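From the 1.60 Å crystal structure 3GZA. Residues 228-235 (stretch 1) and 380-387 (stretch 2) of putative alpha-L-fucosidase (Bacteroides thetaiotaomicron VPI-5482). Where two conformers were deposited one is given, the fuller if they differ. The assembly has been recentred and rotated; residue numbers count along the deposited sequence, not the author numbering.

Stretch 1 228-235: EYPCWSTF
Stretch 2 380-387: GERIRQYQ

Contact between residues 228-235 and 380-387 of one chain, centred on the carboxylate of Glu-381. Stretch 1 is loop until a strand takes in Thr-234 and Phe-235, with a cis peptide bond before Pro-230; stretch 2 begins as loop and is strand from Ile-383 on, running past Gln-387. The backbones come nearest at Trp-232 and Glu-381, whose CA atoms lie 7.5 Å apart; every contact has a side chain on at least one side, with Ser-233 N and Ile-383 O joining from the main chain, and together the stretches bury 312 Å². Gly-380 (phi/psi 94/179) has backbone angles that call for glycine, since a CB would jam against the preceding carbonyl O.

Glu-381 (phi/psi -96/96) points its CA-to-CB bond toward stretch 1. With chi1 m (-77°), chi2 t (165°) and chi3 2°, the extended side chain delivers both carboxylate oxygens to Ser-233 (phi/psi -86/-20, chi1 m). The backbone N of Ser-233 donates to Glu-381 OE1 at 2.8 Å, almost straight at 175°, while Ser-233 OG donates to Glu-381 OE2 at 2.6 Å. One serine thus engages both oxygens, through main chain and side chain. Glu-381 OE1 accepts a second hydrogen bond from water 1, whose oxygen lies 2.8 Å from Glu-381 OE1; water 1 also donates to Thr-234 OG1 at 2.7 Å. The water bridges a pair too distant for direct bonding, as Thr-234 OG1 (chi1 p, 49°) stands 4.4 Å from Glu-381 OE1. Glu-381 OE2 and Thr-234 OG1 have further hydrogen bonds elsewhere in the structure.

Trp-232 (phi/psi -101/155, chi1 m, chi2 100°) packs beside this polar cluster. Its CA lies 3.5 Å from Glu-381 OE1, and its CB sets out sideways before the indole reaches stretch 2. Ile-383 O approaches the ring edge, near its plane, 3.5 Å from Trp-232 CZ3; the Ile-383 side chain itself leads away. Arg-384 (chi1 m, chi2 m, chi3 t, chi4 82°) folds back so that its CD is 3.6 Å from Trp-232 CH2, in an oblique approach. Its CZ is 5.5 Å from the centroid of the Trp-232 six-membered ring and 22° off the normal, a long cation-pi contact, weak at most.

A separate contact joins two tyrosine ends. Tyr-229 (chi1 t, chi2 85°) and Tyr-386 (chi1 p, chi2 85°) both start sideways, and Tyr-229 OH meets Tyr-386 OH at 3.6 Å, near the plane of the Tyr-386 ring. Each hydroxyl is hydrogen-bonded elsewhere in the structure, so neither depends on the other for a partner.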

# COMPACT_ATOMS: atom_id res chain seq x y z
N GLU A 228 -25.51 -32.29 -5.06
CA GLU A 228 -26.03 -33.63 -4.93
C GLU A 228 -27.54 -33.60 -5.12
O GLU A 228 -28.11 -32.55 -5.43
CB GLU A 228 -25.62 -34.22 -3.59
CG GLU A 228 -24.10 -34.37 -3.45
CD GLU A 228 -23.53 -35.33 -4.46
OE1 GLU A 228 -24.07 -36.44 -4.56
OE2 GLU A 228 -22.52 -35.01 -5.11
N TYR A 229 -28.18 -34.76 -5.02
CA TYR A 229 -29.62 -34.88 -5.19
C TYR A 229 -30.22 -35.75 -4.08
O TYR A 229 -29.68 -36.82 -3.81
CB TYR A 229 -29.95 -35.40 -6.62
CG TYR A 229 -31.45 -35.27 -6.85
CD1 TYR A 229 -31.99 -34.06 -7.29
CD2 TYR A 229 -32.31 -36.32 -6.58
CE1 TYR A 229 -33.32 -33.89 -7.43
CE2 TYR A 229 -33.70 -36.17 -6.71
CZ TYR A 229 -34.19 -34.94 -7.14
OH TYR A 229 -35.54 -34.77 -7.28
N PRO A 230 -31.34 -35.31 -3.45
CA PRO A 230 -32.10 -34.08 -3.69
C PRO A 230 -31.31 -32.83 -3.30
O PRO A 230 -30.33 -32.92 -2.54
CB PRO A 230 -33.33 -34.24 -2.79
CG PRO A 230 -32.90 -35.13 -1.73
CD PRO A 230 -31.96 -36.10 -2.37
N CYS A 231 -31.70 -31.69 -3.87
CA CYS A 231 -31.07 -30.41 -3.52
C CYS A 231 -32.17 -29.37 -3.29
O CYS A 231 -32.86 -28.98 -4.21
CB CYS A 231 -30.11 -29.91 -4.59
SG CYS A 231 -29.25 -28.43 -4.09
N TRP A 232 -32.34 -28.98 -2.02
CA TRP A 232 -33.36 -28.03 -1.59
C TRP A 232 -32.74 -26.68 -1.38
O TRP A 232 -31.58 -26.56 -1.06
CB TRP A 232 -33.96 -28.49 -0.24
CG TRP A 232 -34.36 -29.92 -0.23
CD1 TRP A 232 -33.65 -30.98 0.31
CD2 TRP A 232 -35.57 -30.48 -0.72
NE1 TRP A 232 -34.33 -32.13 0.14
CE2 TRP A 232 -35.51 -31.88 -0.49
CE3 TRP A 232 -36.70 -29.94 -1.33
CZ2 TRP A 232 -36.54 -32.74 -0.85
CZ3 TRP A 232 -37.72 -30.81 -1.73
CH2 TRP A 232 -37.65 -32.18 -1.46
N SER A 233 -33.54 -25.63 -1.49
CA SER A 233 -33.08 -24.27 -1.27
C SER A 233 -33.13 -23.84 0.17
O SER A 233 -32.46 -22.88 0.54
CB SER A 233 -33.95 -23.25 -2.02
OG SER A 233 -33.81 -23.41 -3.42
N THR A 234 -33.93 -24.54 0.95
CA THR A 234 -34.15 -24.25 2.35
C THR A 234 -32.99 -24.75 3.21
O THR A 234 -32.26 -25.69 2.83
CB THR A 234 -35.50 -24.75 2.77
OG1 THR A 234 -35.70 -26.11 2.35
CG2 THR A 234 -36.59 -23.86 2.18
N PHE A 235 -32.83 -24.09 4.37
CA PHE A 235 -31.63 -24.25 5.16
C PHE A 235 -31.96 -23.97 6.63
O PHE A 235 -32.86 -23.19 6.90
CB PHE A 235 -30.55 -23.29 4.56
CG PHE A 235 -29.14 -23.80 4.66
CD1 PHE A 235 -28.77 -24.92 3.90
CD2 PHE A 235 -28.21 -23.23 5.53
CE1 PHE A 235 -27.50 -25.40 4.00
CE2 PHE A 235 -26.93 -23.74 5.62
CZ PHE A 235 -26.58 -24.83 4.88
N GLY A 380 -42.14 -21.12 -3.38
CA GLY A 380 -41.46 -22.16 -2.58
C GLY A 380 -41.28 -23.50 -3.23
O GLY A 380 -41.68 -23.70 -4.38
N GLU A 381 -40.64 -24.41 -2.49
CA GLU A 381 -40.42 -25.78 -2.89
C GLU A 381 -41.53 -26.60 -2.27
O GLU A 381 -41.49 -27.02 -1.11
CB GLU A 381 -38.99 -26.20 -2.49
CG GLU A 381 -38.03 -25.59 -3.49
CD GLU A 381 -36.57 -25.57 -3.11
OE1 GLU A 381 -36.21 -26.10 -2.02
OE2 GLU A 381 -35.79 -25.02 -3.91
N ARG A 382 -42.58 -26.83 -3.07
CA ARG A 382 -43.76 -27.53 -2.59
C ARG A 382 -43.72 -29.02 -2.85
O ARG A 382 -44.24 -29.80 -2.07
CB ARG A 382 -45.02 -26.95 -3.24
CG ARG A 382 -45.09 -25.47 -3.03
CD ARG A 382 -46.32 -24.83 -3.61
NE ARG A 382 -46.46 -23.46 -3.11
CZ ARG A 382 -47.63 -22.83 -2.99
NH1 ARG A 382 -48.77 -23.40 -3.33
NH2 ARG A 382 -47.67 -21.60 -2.50
N ILE A 383 -43.11 -29.41 -3.96
CA ILE A 383 -43.02 -30.80 -4.36
C ILE A 383 -42.02 -31.52 -3.46
O ILE A 383 -40.91 -31.02 -3.23
CB ILE A 383 -42.58 -30.92 -5.86
CG1 ILE A 383 -43.69 -30.39 -6.78
CG2 ILE A 383 -42.24 -32.39 -6.25
CD1 ILE A 383 -43.25 -30.34 -8.27
N ARG A 384 -42.45 -32.65 -2.88
CA ARG A 384 -41.59 -33.47 -2.03
C ARG A 384 -41.31 -34.84 -2.59
O ARG A 384 -40.29 -35.42 -2.26
CB ARG A 384 -42.20 -33.60 -0.63
CG ARG A 384 -42.10 -32.31 0.18
CD ARG A 384 -40.67 -31.94 0.45
NE ARG A 384 -40.56 -30.74 1.27
CZ ARG A 384 -40.66 -30.72 2.59
NH1 ARG A 384 -40.95 -31.83 3.27
NH2 ARG A 384 -40.53 -29.55 3.23
N GLN A 385 -42.22 -35.39 -3.39
CA GLN A 385 -42.03 -36.69 -4.03
C GLN A 385 -42.77 -36.64 -5.36
O GLN A 385 -43.91 -36.19 -5.41
CB GLN A 385 -42.61 -37.84 -3.20
CG GLN A 385 -41.96 -38.14 -1.83
CD GLN A 385 -40.62 -38.86 -1.91
OE1 GLN A 385 -40.30 -39.51 -2.91
NE2 GLN A 385 -39.85 -38.80 -0.83
N TYR A 386 -42.13 -37.09 -6.44
CA TYR A 386 -42.80 -37.13 -7.74
C TYR A 386 -42.35 -38.32 -8.57
O TYR A 386 -41.31 -38.93 -8.33
CB TYR A 386 -42.55 -35.86 -8.55
CG TYR A 386 -41.12 -35.75 -9.04
CD1 TYR A 386 -40.72 -36.36 -10.24
CD2 TYR A 386 -40.15 -35.06 -8.31
CE1 TYR A 386 -39.41 -36.30 -10.66
CE2 TYR A 386 -38.87 -34.99 -8.74
CZ TYR A 386 -38.48 -35.60 -9.91
OH TYR A 386 -37.18 -35.52 -10.35
N GLN A 387 -43.18 -38.68 -9.55
CA GLN A 387 -42.84 -39.74 -10.48
C GLN A 387 -43.19 -39.28 -11.88
O GLN A 387 -44.11 -38.49 -12.05
CB GLN A 387 -43.63 -41.03 -10.20
CG GLN A 387 -43.52 -41.58 -8.80
CD GLN A 387 -44.47 -40.89 -7.83
OE1 GLN A 387 -45.68 -40.82 -8.08
NE2 GLN A 387 -43.92 -40.37 -6.72
O HOH W 1 -37.35 -27.01 0.40